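Local coordinates for protein N(2),N(2)-dimethylguanosine tRNA methyltransferase (Pyrococcus horikoshii, PDB 2DUL) that probably dimethylates N2 of guanine 26 in a number of tRNAs, taking both methyl groups from S-adenosyl-L-methionine, at residues Ile341-Ala352 with Thr364-Ile375; Lys181-Gly189 with Pro270-Leu278. All blocks are in the same frame, centred on the assembly; numbering follows the deposited sequence.

Contact 1: residues Ile341-Ala352 with Thr364-Ile375; sequences IISALREQGYEA and TSAPYEVFIETI
Helix 341-347 and helix 368-375 pack with their short axes 10.0 Å apart at 126°, and beyond the first helix A352 pairs with T364 as an antiparallel non-hydrogen-bonded pair. I341 sets its CD1 against CG2 of I375 at 3.4 Å, which is tight for two carbons. CG2 of I341 reaches CE1 of F371. L345 splits its two methyls: CD1 comes to the edge of the F371 ring, and CD2 lies against CB of A366 and OG1 of T374. A344 adds its CB against CG2 of T374. At the exposed end of the helix Q348 stretches across, and its NE2 donates to OG1 of T374 at 3.1 Å, with 156° at the hydrogen. That hydroxyl donates in turn to V370 O, so it both accepts and donates a bond. Helix 338-347, the antiparallel strands 352-355 and 361-364 and helix 368-375 follow one another near the C-terminus, consistent with a winged-helix-like arrangement. I362 of strand 361-364 touches both I341 and F371. Helix 341-347 ends in a Schellman motif at G349, whose positive phi would crowd a side chain against the preceding carbonyl. The chain then turns to Y350. With its CG anti to the carbonyl carbon (chi1 -64°), the Y350 ring lies over A366, whose CB makes a CH-pi contact 3.9 Å from the ring centroid. S365 OG sits at the ring edge, while P367 CD and V370 CG1 approach obliquely. E351 O accepts two bonds, from T364 OG1 at 2.8 Å and from S365 N at 3.1 Å. T364 OG1 also accepts from A366 N, an ST turn that leads toward helix 368-375. A water joins E351 OE1 to S365 OG.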
# COMPACT_ATOMS: atom_id res chain seq x y z
N ILE A 341 -3.29 -28.52 7.34
CA ILE A 341 -2.50 -28.53 6.12
C ILE A 341 -1.14 -27.88 6.33
O ILE A 341 -0.11 -28.40 5.88
CB ILE A 341 -3.24 -27.81 4.98
CG1 ILE A 341 -4.56 -28.53 4.69
CG2 ILE A 341 -2.39 -27.77 3.72
CD1 ILE A 341 -5.51 -27.77 3.79
N ILE A 342 -1.12 -26.74 7.02
CA ILE A 342 0.13 -26.05 7.28
C ILE A 342 1.05 -26.95 8.10
O ILE A 342 2.24 -27.08 7.80
CB ILE A 342 -0.10 -24.72 8.04
CG1 ILE A 342 -0.83 -23.73 7.14
CG2 ILE A 342 1.24 -24.14 8.50
CD1 ILE A 342 -1.13 -22.39 7.79
N SER A 343 0.50 -27.58 9.13
CA SER A 343 1.29 -28.48 9.97
C SER A 343 1.85 -29.63 9.15
O SER A 343 3.03 -29.98 9.27
CB SER A 343 0.44 -29.04 11.12
OG SER A 343 0.05 -28.01 12.01
N ALA A 344 1.02 -30.21 8.30
CA ALA A 344 1.44 -31.31 7.45
C ALA A 344 2.55 -30.90 6.48
O ALA A 344 3.51 -31.65 6.28
CB ALA A 344 0.24 -31.85 6.67
N LEU A 345 2.43 -29.72 5.89
CA LEU A 345 3.44 -29.23 4.95
C LEU A 345 4.78 -29.03 5.65
O LEU A 345 5.83 -29.40 5.12
CB LEU A 345 2.98 -27.92 4.31
CG LEU A 345 1.87 -28.08 3.25
CD1 LEU A 345 1.33 -26.72 2.85
CD2 LEU A 345 2.43 -28.82 2.04
N ARG A 346 4.74 -28.42 6.83
CA ARG A 346 5.95 -28.16 7.59
C ARG A 346 6.61 -29.48 8.00
O ARG A 346 7.84 -29.59 8.02
CB ARG A 346 5.62 -27.32 8.83
CG ARG A 346 5.24 -25.89 8.49
CD ARG A 346 4.81 -25.10 9.72
NE ARG A 346 4.51 -23.71 9.38
CZ ARG A 346 4.00 -22.82 10.23
NH1 ARG A 346 3.74 -23.17 11.49
NH2 ARG A 346 3.76 -21.59 9.82
N GLU A 347 5.80 -30.49 8.31
CA GLU A 347 6.34 -31.79 8.69
C GLU A 347 7.05 -32.45 7.52
O GLU A 347 7.98 -33.24 7.71
CB GLU A 347 5.23 -32.71 9.21
CG GLU A 347 4.90 -32.52 10.68
CD GLU A 347 3.91 -33.54 11.21
OE1 GLU A 347 4.08 -34.75 10.92
OE2 GLU A 347 2.97 -33.14 11.93
N GLN A 348 6.63 -32.12 6.30
CA GLN A 348 7.25 -32.67 5.11
C GLN A 348 8.48 -31.87 4.70
O GLN A 348 9.11 -32.15 3.68
CB GLN A 348 6.26 -32.70 3.95
CG GLN A 348 5.12 -33.69 4.12
CD GLN A 348 4.13 -33.63 2.98
OE1 GLN A 348 4.47 -33.88 1.82
NE2 GLN A 348 2.88 -33.30 3.31
N GLY A 349 8.81 -30.85 5.49
CA GLY A 349 9.98 -30.04 5.19
C GLY A 349 9.76 -28.80 4.34
O GLY A 349 10.72 -28.22 3.84
N TYR A 350 8.50 -28.39 4.17
CA TYR A 350 8.21 -27.20 3.37
C TYR A 350 7.81 -26.01 4.23
O TYR A 350 7.28 -26.17 5.33
CB TYR A 350 7.07 -27.45 2.38
CG TYR A 350 7.37 -28.49 1.33
CD1 TYR A 350 7.04 -29.83 1.52
CD2 TYR A 350 8.03 -28.13 0.15
CE1 TYR A 350 7.37 -30.79 0.57
CE2 TYR A 350 8.36 -29.09 -0.81
CZ TYR A 350 8.03 -30.41 -0.59
OH TYR A 350 8.37 -31.37 -1.52
N GLU A 351 8.07 -24.81 3.72
CA GLU A 351 7.68 -23.60 4.42
C GLU A 351 6.21 -23.41 4.10
O GLU A 351 5.79 -23.62 2.96
CB GLU A 351 8.48 -22.41 3.89
CG GLU A 351 9.96 -22.46 4.21
CD GLU A 351 10.77 -21.59 3.27
OE1 GLU A 351 10.93 -21.98 2.10
OE2 GLU A 351 11.23 -20.51 3.71
N ALA A 352 5.41 -23.04 5.09
CA ALA A 352 3.99 -22.84 4.89
C ALA A 352 3.43 -21.93 5.97
O ALA A 352 3.68 -22.14 7.15
CB ALA A 352 3.26 -24.18 4.91
N THR A 364 3.13 -21.25 0.41
CA THR A 364 4.02 -22.38 0.63
C THR A 364 5.03 -22.56 -0.48
O THR A 364 4.79 -22.18 -1.63
CB THR A 364 3.22 -23.69 0.78
OG1 THR A 364 4.13 -24.77 1.05
CG2 THR A 364 2.44 -24.00 -0.49
N SER A 365 6.18 -23.13 -0.12
CA SER A 365 7.24 -23.39 -1.08
C SER A 365 6.93 -24.69 -1.83
O SER A 365 7.51 -24.97 -2.88
CB SER A 365 8.58 -23.53 -0.35
OG SER A 365 8.52 -24.55 0.64
N ALA A 366 5.99 -25.47 -1.30
CA ALA A 366 5.62 -26.75 -1.90
C ALA A 366 5.04 -26.65 -3.30
O ALA A 366 4.34 -25.69 -3.63
CB ALA A 366 4.64 -27.48 -0.99
N PRO A 367 5.33 -27.64 -4.16
CA PRO A 367 4.81 -27.66 -5.53
C PRO A 367 3.30 -27.88 -5.44
O PRO A 367 2.81 -28.46 -4.47
CB PRO A 367 5.52 -28.85 -6.16
CG PRO A 367 6.79 -28.97 -5.37
CD PRO A 367 6.32 -28.72 -3.96
N TYR A 368 2.57 -27.42 -6.44
CA TYR A 368 1.12 -27.59 -6.48
C TYR A 368 0.67 -29.03 -6.21
O TYR A 368 -0.23 -29.27 -5.41
CB TYR A 368 0.58 -27.14 -7.84
CG TYR A 368 -0.89 -27.44 -8.05
CD1 TYR A 368 -1.87 -26.64 -7.48
CD2 TYR A 368 -1.29 -28.55 -8.80
CE1 TYR A 368 -3.24 -26.92 -7.66
CE2 TYR A 368 -2.64 -28.85 -8.99
CZ TYR A 368 -3.61 -28.03 -8.41
OH TYR A 368 -4.93 -28.35 -8.59
N GLU A 369 1.29 -29.99 -6.89
CA GLU A 369 0.91 -31.39 -6.72
C GLU A 369 1.11 -31.88 -5.29
O GLU A 369 0.32 -32.69 -4.80
CB GLU A 369 1.68 -32.28 -7.69
CG GLU A 369 1.39 -32.01 -9.16
CD GLU A 369 -0.09 -32.13 -9.51
OE1 GLU A 369 -0.83 -32.89 -8.85
OE2 GLU A 369 -0.51 -31.46 -10.48
N VAL A 370 2.15 -31.41 -4.63
CA VAL A 370 2.39 -31.82 -3.25
C VAL A 370 1.30 -31.21 -2.36
O VAL A 370 0.82 -31.85 -1.43
CB VAL A 370 3.77 -31.35 -2.74
CG1 VAL A 370 3.87 -31.57 -1.24
CG2 VAL A 370 4.87 -32.13 -3.46
N PHE A 371 0.92 -29.98 -2.66
CA PHE A 371 -0.12 -29.31 -1.88
C PHE A 371 -1.43 -30.09 -1.99
O PHE A 371 -2.09 -30.35 -0.98
CB PHE A 371 -0.35 -27.88 -2.39
CG PHE A 371 -1.35 -27.10 -1.58
CD1 PHE A 371 -0.98 -26.52 -0.37
CD2 PHE A 371 -2.66 -26.95 -2.03
CE1 PHE A 371 -1.90 -25.80 0.39
CE2 PHE A 371 -3.60 -26.24 -1.27
CZ PHE A 371 -3.22 -25.66 -0.06
N ILE A 372 -1.81 -30.45 -3.21
CA ILE A 372 -3.04 -31.19 -3.46
C ILE A 372 -3.08 -32.52 -2.73
O ILE A 372 -4.09 -32.89 -2.13
CB ILE A 372 -3.25 -31.44 -4.97
CG1 ILE A 372 -3.35 -30.11 -5.71
CG2 ILE A 372 -4.51 -32.27 -5.20
CD1 ILE A 372 -4.41 -29.18 -5.17
N GLU A 373 -1.97 -33.25 -2.78
CA GLU A 373 -1.90 -34.54 -2.11
C GLU A 373 -2.04 -34.33 -0.61
O GLU A 373 -2.58 -35.18 0.09
CB GLU A 373 -0.57 -35.24 -2.42
CG GLU A 373 -0.47 -36.65 -1.85
CD GLU A 373 0.76 -37.40 -2.33
OE1 GLU A 373 1.89 -36.98 -2.00
OE2 GLU A 373 0.59 -38.40 -3.06
N THR A 374 -1.55 -33.19 -0.12
CA THR A 374 -1.62 -32.89 1.31
C THR A 374 -3.00 -32.42 1.78
O THR A 374 -3.40 -32.71 2.91
CB THR A 374 -0.60 -31.81 1.69
OG1 THR A 374 0.71 -32.23 1.31
CG2 THR A 374 -0.64 -31.55 3.19
N ILE A 375 -3.73 -31.70 0.94
CA ILE A 375 -5.05 -31.21 1.35
C ILE A 375 -6.15 -32.26 1.21
O ILE A 375 -7.19 -32.16 1.86
CB ILE A 375 -5.48 -29.95 0.57
CG1 ILE A 375 -5.67 -30.28 -0.91
CG2 ILE A 375 -4.44 -28.85 0.75
CD1 ILE A 375 -6.08 -29.07 -1.75
O HOH W 1 10.88 -24.89 1.94

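Contact 2: residues Lys181-Gly189 with Pro270-Leu278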
# COMPACT_ATOMS: atom_id res chain seq x y z
N LYS A 181 -6.61 2.10 -16.54
CA LYS A 181 -5.95 2.73 -15.40
C LYS A 181 -4.58 2.17 -15.03
O LYS A 181 -3.64 2.93 -14.78
CB LYS A 181 -6.85 2.66 -14.17
CG LYS A 181 -8.22 3.32 -14.34
CD LYS A 181 -9.10 3.09 -13.12
CE LYS A 181 -10.53 3.56 -13.37
NZ LYS A 181 -10.60 5.03 -13.57
N TYR A 182 -4.47 0.84 -15.01
CA TYR A 182 -3.24 0.18 -14.61
C TYR A 182 -2.43 -0.49 -15.71
O TYR A 182 -1.36 -1.04 -15.43
CB TYR A 182 -3.56 -0.85 -13.52
CG TYR A 182 -4.18 -0.20 -12.31
CD1 TYR A 182 -3.40 0.50 -11.40
CD2 TYR A 182 -5.57 -0.22 -12.11
CE1 TYR A 182 -3.96 1.15 -10.31
CE2 TYR A 182 -6.15 0.44 -11.02
CZ TYR A 182 -5.33 1.12 -10.13
OH TYR A 182 -5.87 1.80 -9.06
N LEU A 183 -2.92 -0.43 -16.94
CA LEU A 183 -2.23 -1.04 -18.08
C LEU A 183 -1.80 -2.48 -17.76
O LEU A 183 -0.64 -2.87 -17.97
CB LEU A 183 -1.02 -0.18 -18.48
CG LEU A 183 -1.40 1.23 -18.96
CD1 LEU A 183 -0.14 2.05 -19.23
CD2 LEU A 183 -2.26 1.13 -20.22
N ALA A 184 -2.74 -3.27 -17.25
CA ALA A 184 -2.48 -4.66 -16.89
C ALA A 184 -3.78 -5.45 -16.95
O ALA A 184 -4.86 -4.89 -16.76
CB ALA A 184 -1.89 -4.73 -15.47
N VAL A 185 -3.66 -6.75 -17.23
CA VAL A 185 -4.80 -7.66 -17.31
C VAL A 185 -4.97 -8.31 -15.93
O VAL A 185 -4.12 -9.09 -15.49
CB VAL A 185 -4.55 -8.76 -18.38
CG1 VAL A 185 -5.76 -9.69 -18.48
CG2 VAL A 185 -4.26 -8.12 -19.74
N PRO A 186 -6.08 -8.01 -15.24
CA PRO A 186 -6.34 -8.56 -13.91
C PRO A 186 -6.84 -10.01 -13.89
O PRO A 186 -7.38 -10.51 -14.87
CB PRO A 186 -7.38 -7.60 -13.34
CG PRO A 186 -8.22 -7.32 -14.55
CD PRO A 186 -7.19 -7.14 -15.67
N LEU A 187 -6.63 -10.67 -12.75
CA LEU A 187 -7.06 -12.04 -12.55
C LEU A 187 -8.09 -12.09 -11.44
O LEU A 187 -7.80 -11.74 -10.29
CB LEU A 187 -5.87 -12.94 -12.18
CG LEU A 187 -6.24 -14.36 -11.74
CD1 LEU A 187 -6.96 -15.08 -12.87
CD2 LEU A 187 -4.99 -15.12 -11.34
N ARG A 188 -9.31 -12.50 -11.75
CA ARG A 188 -10.34 -12.58 -10.72
C ARG A 188 -10.27 -13.91 -9.98
O ARG A 188 -9.55 -14.82 -10.40
CB ARG A 188 -11.73 -12.35 -11.32
CG ARG A 188 -11.98 -12.99 -12.68
CD ARG A 188 -12.26 -14.48 -12.58
NE ARG A 188 -11.05 -15.29 -12.75
CZ ARG A 188 -11.02 -16.61 -12.61
NH1 ARG A 188 -9.89 -17.27 -12.79
NH2 ARG A 188 -12.12 -17.27 -12.27
N GLY A 189 -10.99 -14.02 -8.87
CA GLY A 189 -10.97 -15.26 -8.12
C GLY A 189 -10.22 -15.15 -6.80
O GLY A 189 -9.94 -14.05 -6.32
N PRO A 270 -0.29 -17.74 -24.30
CA PRO A 270 -1.62 -17.14 -24.20
C PRO A 270 -2.24 -17.12 -22.81
O PRO A 270 -1.81 -17.85 -21.91
CB PRO A 270 -2.44 -17.97 -25.20
CG PRO A 270 -1.78 -19.31 -25.16
CD PRO A 270 -0.31 -18.97 -25.11
N ASN A 271 -3.24 -16.26 -22.64
CA ASN A 271 -3.96 -16.13 -21.39
C ASN A 271 -3.13 -15.66 -20.20
O ASN A 271 -3.38 -16.07 -19.06
CB ASN A 271 -4.64 -17.46 -21.05
CG ASN A 271 -5.59 -17.92 -22.14
OD1 ASN A 271 -6.43 -17.14 -22.62
ND2 ASN A 271 -5.47 -19.18 -22.55
N ALA A 272 -2.14 -14.80 -20.44
CA ALA A 272 -1.30 -14.29 -19.36
C ALA A 272 -1.99 -13.16 -18.62
O ALA A 272 -2.76 -12.39 -19.20
CB ALA A 272 0.04 -13.80 -19.91
N TYR A 273 -1.71 -13.06 -17.32
CA TYR A 273 -2.26 -12.00 -16.48
C TYR A 273 -1.11 -11.11 -16.05
O TYR A 273 -0.03 -11.60 -15.70
CB TYR A 273 -2.93 -12.60 -15.25
CG TYR A 273 -4.15 -13.42 -15.59
CD1 TYR A 273 -5.39 -12.80 -15.79
CD2 TYR A 273 -4.06 -14.80 -15.75
CE1 TYR A 273 -6.51 -13.55 -16.14
CE2 TYR A 273 -5.18 -15.56 -16.10
CZ TYR A 273 -6.40 -14.92 -16.29
OH TYR A 273 -7.51 -15.66 -16.62
N GLY A 274 -1.34 -9.80 -16.05
CA GLY A 274 -0.30 -8.86 -15.67
C GLY A 274 -0.12 -7.75 -16.69
O GLY A 274 -1.02 -7.49 -17.48
N PRO A 275 1.06 -7.11 -16.74
CA PRO A 275 2.20 -7.41 -15.88
C PRO A 275 1.99 -7.15 -14.39
O PRO A 275 1.22 -6.27 -14.00
CB PRO A 275 3.31 -6.54 -16.47
CG PRO A 275 2.56 -5.33 -16.97
CD PRO A 275 1.35 -5.97 -17.64
N VAL A 276 2.66 -7.95 -13.57
CA VAL A 276 2.61 -7.80 -12.13
C VAL A 276 4.03 -7.81 -11.59
O VAL A 276 4.97 -8.26 -12.26
CB VAL A 276 1.85 -8.97 -11.44
CG1 VAL A 276 0.40 -9.00 -11.89
CG2 VAL A 276 2.55 -10.29 -11.76
N TRP A 277 4.18 -7.31 -10.37
CA TRP A 277 5.47 -7.30 -9.69
C TRP A 277 5.62 -8.73 -9.15
O TRP A 277 4.71 -9.24 -8.50
CB TRP A 277 5.42 -6.30 -8.53
CG TRP A 277 6.61 -6.30 -7.64
CD1 TRP A 277 6.70 -6.82 -6.38
CD2 TRP A 277 7.88 -5.68 -7.91
NE1 TRP A 277 7.94 -6.56 -5.84
CE2 TRP A 277 8.68 -5.86 -6.76
CE3 TRP A 277 8.40 -4.99 -9.00
CZ2 TRP A 277 9.99 -5.37 -6.67
CZ3 TRP A 277 9.71 -4.50 -8.92
CH2 TRP A 277 10.48 -4.69 -7.76
N LEU A 278 6.75 -9.38 -9.46
CA LEU A 278 6.99 -10.73 -8.97
C LEU A 278 8.08 -10.72 -7.89
O LEU A 278 8.55 -11.78 -7.46
CB LEU A 278 7.42 -11.67 -10.11
CG LEU A 278 6.37 -12.00 -11.17
CD1 LEU A 278 6.95 -12.97 -12.19
CD2 LEU A 278 5.15 -12.63 -10.49
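L183 leaves helix 175-182 with positive phi, and its carbonyl O faces CD of P275 at 3.7 Å. A184 follows with CB turned toward strand 273-277, against G274 O and, farther off, P275 CD. Its CA also makes a CA-H...O contact with G274 O. V185 forms the bridge itself. Its N donates to G274 O at 2.8 Å, nearly straight at 168°. G274 N returns a bond to V185 O at 2.9 Å. This is a single antiparallel hydrogen-bonded bridge on strand 273-277, an outer strand of the three-stranded antiparallel sheet that also holds 247-252 and 259-263. G274 has backbone angles that call for glycine, and a cis peptide bond leads on to P275. CG1 of V185 meets CD1 of Y273 as the two side chains cross at about a right angle. P186 lays its O at the edge of the Y273 ring, 3.2 Å from CD1. L187 comes over a face of that ring. Its CG stands anti to the backbone N (chi1 171°), and CD1 points at the ring 3.6 Å from the centroid, 17° off the normal. A serine in place of Y273 would probably leave the L187 methyl without its aromatic face and open a gap beside V185. L187 also touches F252 of strand 247-252.

Both contacts are partly buried, and both lie away from the predicted S-adenosyl-L-methionine site. They share no element: contact 1 joins two helices and the roots of the hairpin between them, while contact 2 joins an extended segment to an outer strand of a small sheet by a single bridge. Contact 1 is local, its closest ends 12 residues apart, and it lies farther from the centre of the chain. The closest ends of contact 2 are 81 residues apart. Each has a methyl over a tyrosine face. The polar parts differ: side-chain hydroxyl and amide bonds in contact 1, a reciprocal backbone pair in contact 2. Their centres are 27 Å apart.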